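Local coordinates for non-toxic crystal protein (Bacillus thuringiensis, PDB 2D42) that is non-toxic in its own right but closely resembles the beta-pore-forming toxins and is laid down in parasporal inclusions, at residues A[10-15]-A[203-208]; A[211-214]-A[219-222]; A[62-67]-A[243-248]. All coordinates share one frame; numbering follows the deposited sequence.

In the fold
The chain is a very elongated, strand-rich molecule, with contacts 1 and 2 on one side of its centre and contact 3 far out on the opposite side. Contacts 1 and 2 are neighbours with centres about 15 Å apart: helix 199-206 gives its last turn to contact 1, while Leu-203 packs on Phe-211 and Ala-220 of contact 2. Contact 3 has its centre about 71 Å from that of contact 2, yet both use strand 219-244. Contact 1 is a surface touch between two helices, without hydrogen bonds of its own. Contact 2, partly buried, combines backbone hydrogen bonding with aromatic packing. Contact 3 is partly buried too, but small: one leucine, just past strand 219-244, lies against strand 54-65, which does not pair with 219-244.

Contact 1 (A[10-15]-A[203-208]); sequences EIYGMQ and LQANGT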
loop_
_atom_site.group_PDB
_atom_site.type_symbol
_atom_site.label_atom_id
_atom_site.label_comp_id
_atom_site.label_asym_id
_atom_site.label_seq_id
_atom_site.Cartn_x
_atom_site.Cartn_y
_atom_site.Cartn_z
ATOM N N GLU A 10 -21.464 15.339 13.216
ATOM C CA GLU A 10 -21.891 15.830 14.521
ATOM C C GLU A 10 -21.607 17.336 14.630
ATOM O O GLU A 10 -22.461 18.107 15.073
ATOM C CB GLU A 10 -21.159 15.059 15.625
ATOM C CG GLU A 10 -21.659 15.321 17.036
ATOM C CD GLU A 10 -20.897 14.508 18.069
ATOM O OE1 GLU A 10 -19.676 14.735 18.222
ATOM O OE2 GLU A 10 -21.512 13.636 18.719
ATOM N N ILE A 11 -20.414 17.752 14.212
ATOM C CA ILE A 11 -20.039 19.167 14.262
ATOM C C ILE A 11 -20.992 19.993 13.407
ATOM O O ILE A 11 -21.453 21.059 13.817
ATOM C CB ILE A 11 -18.598 19.384 13.751
ATOM C CG1 ILE A 11 -17.605 18.742 14.724
ATOM C CG2 ILE A 11 -18.321 20.869 13.583
ATOM C CD1 ILE A 11 -16.155 18.778 14.253
ATOM N N TYR A 12 -21.277 19.502 12.209
ATOM C CA TYR A 12 -22.186 20.195 11.316
ATOM C C TYR A 12 -23.572 20.332 11.955
ATOM O O TYR A 12 -24.181 21.394 11.904
ATOM C CB TYR A 12 -22.322 19.434 10.002
ATOM C CG TYR A 12 -23.394 19.999 9.107
ATOM C CD1 TYR A 12 -23.123 21.059 8.245
ATOM C CD2 TYR A 12 -24.693 19.483 9.132
ATOM C CE1 TYR A 12 -24.119 21.592 7.425
ATOM C CE2 TYR A 12 -25.697 20.009 8.320
ATOM C CZ TYR A 12 -25.403 21.059 7.467
ATOM O OH TYR A 12 -26.380 21.561 6.634
ATOM N N GLY A 13 -24.058 19.241 12.542
ATOM C CA GLY A 13 -25.368 19.244 13.172
ATOM C C GLY A 13 -25.461 20.164 14.373
ATOM O O GLY A 13 -26.473 20.828 14.577
ATOM N N MET A 14 -24.404 20.206 15.173
ATOM C CA MET A 14 -24.394 21.062 16.344
ATOM C C MET A 14 -24.434 22.539 15.974
ATOM O O MET A 14 -25.115 23.326 16.635
ATOM C CB MET A 14 -23.175 20.747 17.204
ATOM C CG MET A 14 -23.303 19.410 17.907
ATOM S SD MET A 14 -21.892 18.999 18.936
ATOM C CE MET A 14 -22.102 20.201 20.280
ATOM N N GLN A 15 -23.730 22.916 14.910
ATOM C CA GLN A 15 -23.718 24.310 14.469
ATOM C C GLN A 15 -25.040 24.654 13.794
ATOM O O GLN A 15 -25.562 25.758 13.957
ATOM C CB GLN A 15 -22.550 24.572 13.503
ATOM C CG GLN A 15 -22.611 23.833 12.155
ATOM C CD GLN A 15 -23.390 24.584 11.070
ATOM O OE1 GLN A 15 -23.566 24.080 9.955
ATOM N NE2 GLN A 15 -23.849 25.793 11.391
ATOM N N LEU A 203 -18.857 18.620 4.771
ATOM C CA LEU A 203 -17.434 18.912 4.610
ATOM C C LEU A 203 -17.224 20.339 4.134
ATOM O O LEU A 203 -16.317 21.032 4.586
ATOM C CB LEU A 203 -16.806 17.935 3.606
ATOM C CG LEU A 203 -16.826 16.460 4.031
ATOM C CD1 LEU A 203 -16.469 15.560 2.867
ATOM C CD2 LEU A 203 -15.864 16.263 5.189
ATOM N N GLN A 204 -18.070 20.780 3.215
ATOM C CA GLN A 204 -17.948 22.129 2.700
ATOM C C GLN A 204 -18.268 23.140 3.791
ATOM O O GLN A 204 -17.547 24.123 3.976
ATOM C CB GLN A 204 -18.879 22.321 1.509
ATOM C CG GLN A 204 -18.595 23.579 0.735
ATOM C CD GLN A 204 -18.988 23.446 -0.712
ATOM O OE1 GLN A 204 -20.156 23.219 -1.034
ATOM N NE2 GLN A 204 -18.015 23.579 -1.600
ATOM N N ALA A 205 -19.344 22.882 4.526
ATOM C CA ALA A 205 -19.763 23.777 5.595
ATOM C C ALA A 205 -18.731 23.817 6.711
ATOM O O ALA A 205 -18.437 24.878 7.252
ATOM C CB ALA A 205 -21.112 23.335 6.148
ATOM N N ASN A 206 -18.180 22.658 7.056
ATOM C CA ASN A 206 -17.183 22.571 8.120
ATOM C C ASN A 206 -15.802 23.080 7.711
ATOM O O ASN A 206 -14.969 23.398 8.566
ATOM C CB ASN A 206 -17.043 21.122 8.591
ATOM C CG ASN A 206 -18.237 20.644 9.387
ATOM O OD1 ASN A 206 -19.197 21.391 9.614
ATOM N ND2 ASN A 206 -18.188 19.390 9.820
ATOM N N GLY A 207 -15.560 23.151 6.409
ATOM C CA GLY A 207 -14.260 23.587 5.935
ATOM C C GLY A 207 -13.231 22.509 6.228
ATOM O O GLY A 207 -12.035 22.781 6.298
ATOM N N THR A 208 -13.707 21.280 6.407
ATOM C CA THR A 208 -12.852 20.134 6.702
ATOM C C THR A 208 -11.650 20.073 5.758
ATOM O O THR A 208 -11.805 20.038 4.542
ATOM C CB THR A 208 -13.650 18.819 6.577
ATOM O OG1 THR A 208 -14.931 18.975 7.210
ATOM C CG2 THR A 208 -12.896 17.680 7.233
#
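Ala-205 and Asn-206, in the last turn of helix 199-206, which a Schellman motif ends, meet Ile-11 and Tyr-12 of helix 5-19 in a small helix-to-helix contact that buries 176 Å² in all. The methyl of Ala-205 comes in the plane of the Tyr-12 ring at its edge, with CB 3.7 Å from Tyr-12 CD1 and equally near CE1; so short a side chain lets the ring edge come close to the helix. Asn-206 reaches further. Its CG stands anti to its own carbonyl carbon (chi1 -72°), which carries the amide across to helix 5-19. There OD1 touches the backbone of Tyr-12 at CA, 3.6 Å away, while ND2 lies 4.0 Å from Ile-11 CB. These are van der Waals touches; the polar grip comes from Glu-8, one turn earlier in helix 5-19, whose carbonyl O accepts a hydrogen bond from ND2. An amide suits this place because OD1 and ND2 can both touch the neighbouring helix while ND2 still donates to it. The turn is closed by Thr-208 N, bonded at 3.2 Å to Leu-203 O, and by a weak bond from Gly-207 N to Gln-204 O. Gly-207 is the C-prime residue, and its positive phi (71°) is easy for a residue without a side chain. Beyond the pair, the Tyr-12 side chain also rests on Gln-195 and Val-197, so that helix 5-19 touches both helix 199-206 and the strand 189-198 leading into it.

Contact 2 (A[211-214]-A[219-222]); sequences FTIS and RAYF
Antiparallel strands 211-214 and 219-222 bring their axes to within 4.6 Å at an angle of 157°, with Thr-212 opposite Tyr-221 and Ser-214 opposite Arg-219 as hydrogen-bonded pairs. Each of these pairs makes two bonds. Tyr-221 N to Thr-212 O is short and straight at 2.8 Å, and Thr-212 N returns a bond to Tyr-221 O. Ser-214 N reaches Arg-219 O at 2.9 Å, and Arg-219 N answers to Ser-214 O. The non-hydrogen-bonded pairs, Phe-211 with Phe-222 and Ile-213 with Ala-220, put their apolar side chains on the opposite face. Here Phe-211, its CG anti to the carbonyl carbon (chi1 -65°), leans across until CE1 lies 3.5 Å from Phe-222 CB. Phe-222 CD1 then sits over one face of the Phe-211 ring, 3.6 Å above the plane and offset toward its rim. The planes stand 55° apart, an oblique meeting. The two segments form a beta hairpin in whose turn Ser-214 OG is hydrogen-bonded to Gln-217 N. Strand 219-244 pairs through its other edge with strand 150-185, by way of Val-173 and Cys-171, which leaves 211-214 as the outer strand. Ala-220 is small enough for Ile-213 CD1 to settle 3.9 Å from its CB, beneath helix 199-206, where Ile-213 also meets Ile-200. On the other face Thr-212 OG1 lies 3.5 Å from Tyr-221 CB. The long side chains of Arg-219 and Tyr-221 both pack on Val-172, and their polar ends meet where Arg-219 NH1 donates to Tyr-221 OH at 3.3 Å.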
loop_
_atom_site.group_PDB
_atom_site.type_symbol
_atom_site.label_atom_id
_atom_site.label_comp_id
_atom_site.label_asym_id
_atom_site.label_seq_id
_atom_site.Cartn_x
_atom_site.Cartn_y
_atom_site.Cartn_z
ATOM N N PHE A 211 -10.081 18.088 1.507
ATOM C CA PHE A 211 -11.108 17.768 0.522
ATOM C C PHE A 211 -11.375 18.824 -0.539
ATOM O O PHE A 211 -11.257 20.020 -0.288
ATOM C CB PHE A 211 -12.440 17.509 1.225
ATOM C CG PHE A 211 -12.450 16.310 2.120
ATOM C CD1 PHE A 211 -12.835 15.064 1.628
ATOM C CD2 PHE A 211 -12.145 16.435 3.471
ATOM C CE1 PHE A 211 -12.925 13.962 2.473
ATOM C CE2 PHE A 211 -12.231 15.334 4.323
ATOM C CZ PHE A 211 -12.625 14.097 3.821
ATOM N N THR A 212 -11.737 18.368 -1.731
ATOM C CA THR A 212 -12.130 19.275 -2.799
ATOM C C THR A 212 -13.518 18.725 -3.094
ATOM O O THR A 212 -13.692 17.513 -3.209
ATOM C CB THR A 212 -11.225 19.184 -4.043
ATOM O OG1 THR A 212 -11.367 17.904 -4.659
ATOM C CG2 THR A 212 -9.767 19.414 -3.650
ATOM N N ILE A 213 -14.502 19.613 -3.185
ATOM C CA ILE A 213 -15.892 19.218 -3.398
ATOM C C ILE A 213 -16.400 19.358 -4.825
ATOM O O ILE A 213 -16.094 20.328 -5.508
ATOM C CB ILE A 213 -16.836 20.057 -2.514
ATOM C CG1 ILE A 213 -16.209 20.292 -1.131
ATOM C CG2 ILE A 213 -18.194 19.372 -2.416
ATOM C CD1 ILE A 213 -15.911 19.046 -0.342
ATOM N N SER A 214 -17.206 18.399 -5.261
ATOM C CA SER A 214 -17.779 18.460 -6.597
ATOM C C SER A 214 -19.292 18.252 -6.563
ATOM O O SER A 214 -19.765 17.119 -6.543
ATOM C CB SER A 214 -17.151 17.402 -7.502
ATOM O OG SER A 214 -17.735 17.447 -8.795
ATOM N N ARG A 219 -19.815 14.378 -4.948
ATOM C CA ARG A 219 -18.805 13.671 -4.182
ATOM C C ARG A 219 -17.713 14.619 -3.732
ATOM O O ARG A 219 -17.602 15.751 -4.218
ATOM C CB ARG A 219 -18.181 12.571 -5.042
ATOM C CG ARG A 219 -17.452 13.133 -6.260
ATOM C CD ARG A 219 -16.983 12.048 -7.203
ATOM N NE ARG A 219 -18.083 11.232 -7.707
ATOM C CZ ARG A 219 -17.958 10.376 -8.715
ATOM N NH1 ARG A 219 -16.785 10.241 -9.309
ATOM N NH2 ARG A 219 -18.996 9.658 -9.129
ATOM N N ALA A 220 -16.913 14.144 -2.788
ATOM C CA ALA A 220 -15.797 14.920 -2.279
ATOM C C ALA A 220 -14.559 14.072 -2.524
ATOM O O ALA A 220 -14.581 12.862 -2.317
ATOM C CB ALA A 220 -15.974 15.189 -0.796
ATOM N N TYR A 221 -13.487 14.698 -2.993
ATOM C CA TYR A 221 -12.258 13.965 -3.245
ATOM C C TYR A 221 -11.301 14.232 -2.090
ATOM O O TYR A 221 -10.985 15.382 -1.784
ATOM C CB TYR A 221 -11.627 14.400 -4.572
ATOM C CG TYR A 221 -12.349 13.885 -5.801
ATOM C CD1 TYR A 221 -13.386 14.608 -6.390
ATOM C CD2 TYR A 221 -11.993 12.661 -6.370
ATOM C CE1 TYR A 221 -14.058 14.122 -7.532
ATOM C CE2 TYR A 221 -12.656 12.166 -7.501
ATOM C CZ TYR A 221 -13.685 12.899 -8.079
ATOM O OH TYR A 221 -14.327 12.399 -9.198
ATOM N N PHE A 222 -10.860 13.170 -1.434
ATOM C CA PHE A 222 -9.943 13.319 -0.309
ATOM C C PHE A 222 -8.499 13.098 -0.734
ATOM O O PHE A 222 -8.203 12.202 -1.525
ATOM C CB PHE A 222 -10.285 12.316 0.804
ATOM C CG PHE A 222 -9.282 12.295 1.929
ATOM C CD1 PHE A 222 -9.259 13.308 2.882
ATOM C CD2 PHE A 222 -8.323 11.284 2.006
ATOM C CE1 PHE A 222 -8.289 13.318 3.899
ATOM C CE2 PHE A 222 -7.357 11.283 3.009
ATOM C CZ PHE A 222 -7.337 12.301 3.958
#

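Contact 3 (A[62-67]-A[243-248]); sequences IITNTT and EPLPGH
Leu-245 turns its CG anti to its carbonyl carbon (chi1 -57°), while Thr-64 holds CG2 anti to its backbone N, and these two settings bring their methyl groups together. Leu-245 CD2 lies 4.0 Å from Thr-64 CG2, the two side chains meeting at a slant. The second branch of the leucine, CD1, touches the same threonine methyl and also lies 3.6 Å from Asn-65 O, and Thr-66 CG2 approaches CD1 at 4.3 Å. A branched apolar side chain suits this place, since both its methyls can meet Thr-64 CG2 while CD1 also rests on Asn-65 O; threonine in turn offers a methyl at the surface, where it shares Arg-151 with Leu-245 as a packing partner. No hydrogen bond crosses between the segments, and the summed buried surface is only 103 Å².

Asn-65 shapes the end of its segment. OD1 accepts from Thr-67 N at 2.7 Å, an Asx turn in which the donor stands above the carbonyl plane. The amide nitrogen bonds to the carbonyls of Asn-69 and Val-146, so both ends of this buried amide are satisfied and its rotation is fixed.

Residues 149-152 lie between the two segments. Through the backbone Ile-63 bonds with Ala-152, Asn-65 with His-150 and Glu-243 with Arg-151, and Leu-245 bonds with Phe-149 just beyond the ends of both strands. Leu-245, just after strand 219-244, thus reaches over strand 150-185 to strand 54-65 at the far end of the long sheet, consistent with the aerolysin/ETX-type beta-pore-forming fold.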
loop_
_atom_site.group_PDB
_atom_site.type_symbol
_atom_site.label_atom_id
_atom_site.label_comp_id
_atom_site.label_asym_id
_atom_site.label_seq_id
_atom_site.Cartn_x
_atom_site.Cartn_y
_atom_site.Cartn_z
ATOM N N ILE A 62 27.450 -27.517 -6.764
ATOM C CA ILE A 62 28.682 -27.930 -7.396
ATOM C C ILE A 62 28.551 -29.123 -8.323
ATOM O O ILE A 62 27.888 -30.101 -7.999
ATOM C CB ILE A 62 29.734 -28.276 -6.316
ATOM C CG1 ILE A 62 30.016 -27.031 -5.466
ATOM C CG2 ILE A 62 31.006 -28.820 -6.974
ATOM C CD1 ILE A 62 30.915 -27.266 -4.284
ATOM N N ILE A 63 29.177 -29.029 -9.490
ATOM C CA ILE A 63 29.193 -30.141 -10.428
ATOM C C ILE A 63 30.669 -30.440 -10.628
ATOM O O ILE A 63 31.411 -29.614 -11.154
ATOM C CB ILE A 63 28.542 -29.781 -11.771
ATOM C CG1 ILE A 63 27.049 -29.507 -11.555
ATOM C CG2 ILE A 63 28.766 -30.912 -12.766
ATOM C CD1 ILE A 63 26.289 -29.149 -12.828
ATOM N N THR A 64 31.100 -31.609 -10.179
ATOM C CA THR A 64 32.500 -31.980 -10.293
ATOM C C THR A 64 32.757 -33.009 -11.382
ATOM O O THR A 64 32.080 -34.032 -11.449
ATOM C CB THR A 64 33.019 -32.559 -8.982
ATOM O OG1 THR A 64 32.751 -31.642 -7.917
ATOM C CG2 THR A 64 34.520 -32.817 -9.074
ATOM N N ASN A 65 33.740 -32.739 -12.234
ATOM C CA ASN A 65 34.081 -33.685 -13.290
ATOM C C ASN A 65 35.410 -34.340 -12.951
ATOM O O ASN A 65 36.475 -33.735 -13.110
ATOM C CB ASN A 65 34.181 -32.988 -14.644
ATOM C CG ASN A 65 34.634 -33.932 -15.747
ATOM O OD1 ASN A 65 34.776 -35.133 -15.526
ATOM N ND2 ASN A 65 34.862 -33.393 -16.934
ATOM N N THR A 66 35.349 -35.573 -12.466
ATOM C CA THR A 66 36.562 -36.289 -12.113
ATOM C C THR A 66 37.025 -37.182 -13.261
ATOM O O THR A 66 37.796 -38.110 -13.057
ATOM C CB THR A 66 36.348 -37.152 -10.856
ATOM O OG1 THR A 66 35.426 -38.207 -11.150
ATOM C CG2 THR A 66 35.783 -36.298 -9.717
ATOM N N THR A 67 36.556 -36.896 -14.469
ATOM C CA THR A 67 36.932 -37.698 -15.626
ATOM C C THR A 67 37.962 -37.013 -16.510
ATOM O O THR A 67 38.341 -35.862 -16.280
ATOM C CB THR A 67 35.725 -38.030 -16.515
ATOM O OG1 THR A 67 35.346 -36.867 -17.261
ATOM C CG2 THR A 67 34.548 -38.499 -15.671
ATOM N N GLU A 243 37.183 -24.423 -12.011
ATOM C CA GLU A 243 38.576 -24.536 -11.613
ATOM C C GLU A 243 39.072 -25.975 -11.622
ATOM O O GLU A 243 38.294 -26.915 -11.454
ATOM C CB GLU A 243 38.764 -23.922 -10.224
ATOM C CG GLU A 243 37.928 -24.574 -9.142
ATOM C CD GLU A 243 37.845 -23.735 -7.879
ATOM O OE1 GLU A 243 37.259 -24.211 -6.883
ATOM O OE2 GLU A 243 38.360 -22.596 -7.880
ATOM N N PRO A 244 40.385 -26.162 -11.820
ATOM C CA PRO A 244 40.980 -27.499 -11.850
ATOM C C PRO A 244 41.038 -28.141 -10.471
ATOM O O PRO A 244 41.169 -27.457 -9.453
ATOM C CB PRO A 244 42.371 -27.240 -12.422
ATOM C CG PRO A 244 42.703 -25.894 -11.853
ATOM C CD PRO A 244 41.408 -25.130 -12.077
ATOM N N LEU A 245 40.932 -29.463 -10.447
ATOM C CA LEU A 245 40.998 -30.204 -9.203
ATOM C C LEU A 245 42.473 -30.369 -8.846
ATOM O O LEU A 245 43.321 -30.479 -9.730
ATOM C CB LEU A 245 40.351 -31.578 -9.383
ATOM C CG LEU A 245 38.901 -31.577 -9.873
ATOM C CD1 LEU A 245 38.460 -32.999 -10.142
ATOM C CD2 LEU A 245 38.006 -30.917 -8.836
ATOM N N PRO A 246 42.797 -30.381 -7.545
ATOM C CA PRO A 246 44.180 -30.535 -7.083
ATOM C C PRO A 246 44.977 -31.534 -7.925
ATOM O O PRO A 246 44.556 -32.677 -8.114
ATOM C CB PRO A 246 43.999 -30.999 -5.644
ATOM C CG PRO A 246 42.798 -30.217 -5.213
ATOM C CD PRO A 246 41.863 -30.343 -6.402
ATOM N N GLY A 247 46.124 -31.091 -8.436
ATOM C CA GLY A 247 46.961 -31.952 -9.253
ATOM C C GLY A 247 46.664 -31.814 -10.735
ATOM O O GLY A 247 46.983 -32.700 -11.530
ATOM N N HIS A 248 46.051 -30.693 -11.105
ATOM C CA HIS A 248 45.697 -30.426 -12.495
ATOM C C HIS A 248 45.797 -28.928 -12.773
ATOM O O HIS A 248 45.987 -28.132 -11.851
ATOM C CB HIS A 248 44.272 -30.919 -12.773
ATOM C CG HIS A 248 44.086 -32.390 -12.549
ATOM N ND1 HIS A 248 44.589 -33.343 -13.409
ATOM C CD2 HIS A 248 43.477 -33.070 -11.548
ATOM C CE1 HIS A 248 44.298 -34.547 -12.947
ATOM N NE2 HIS A 248 43.624 -34.408 -11.820
#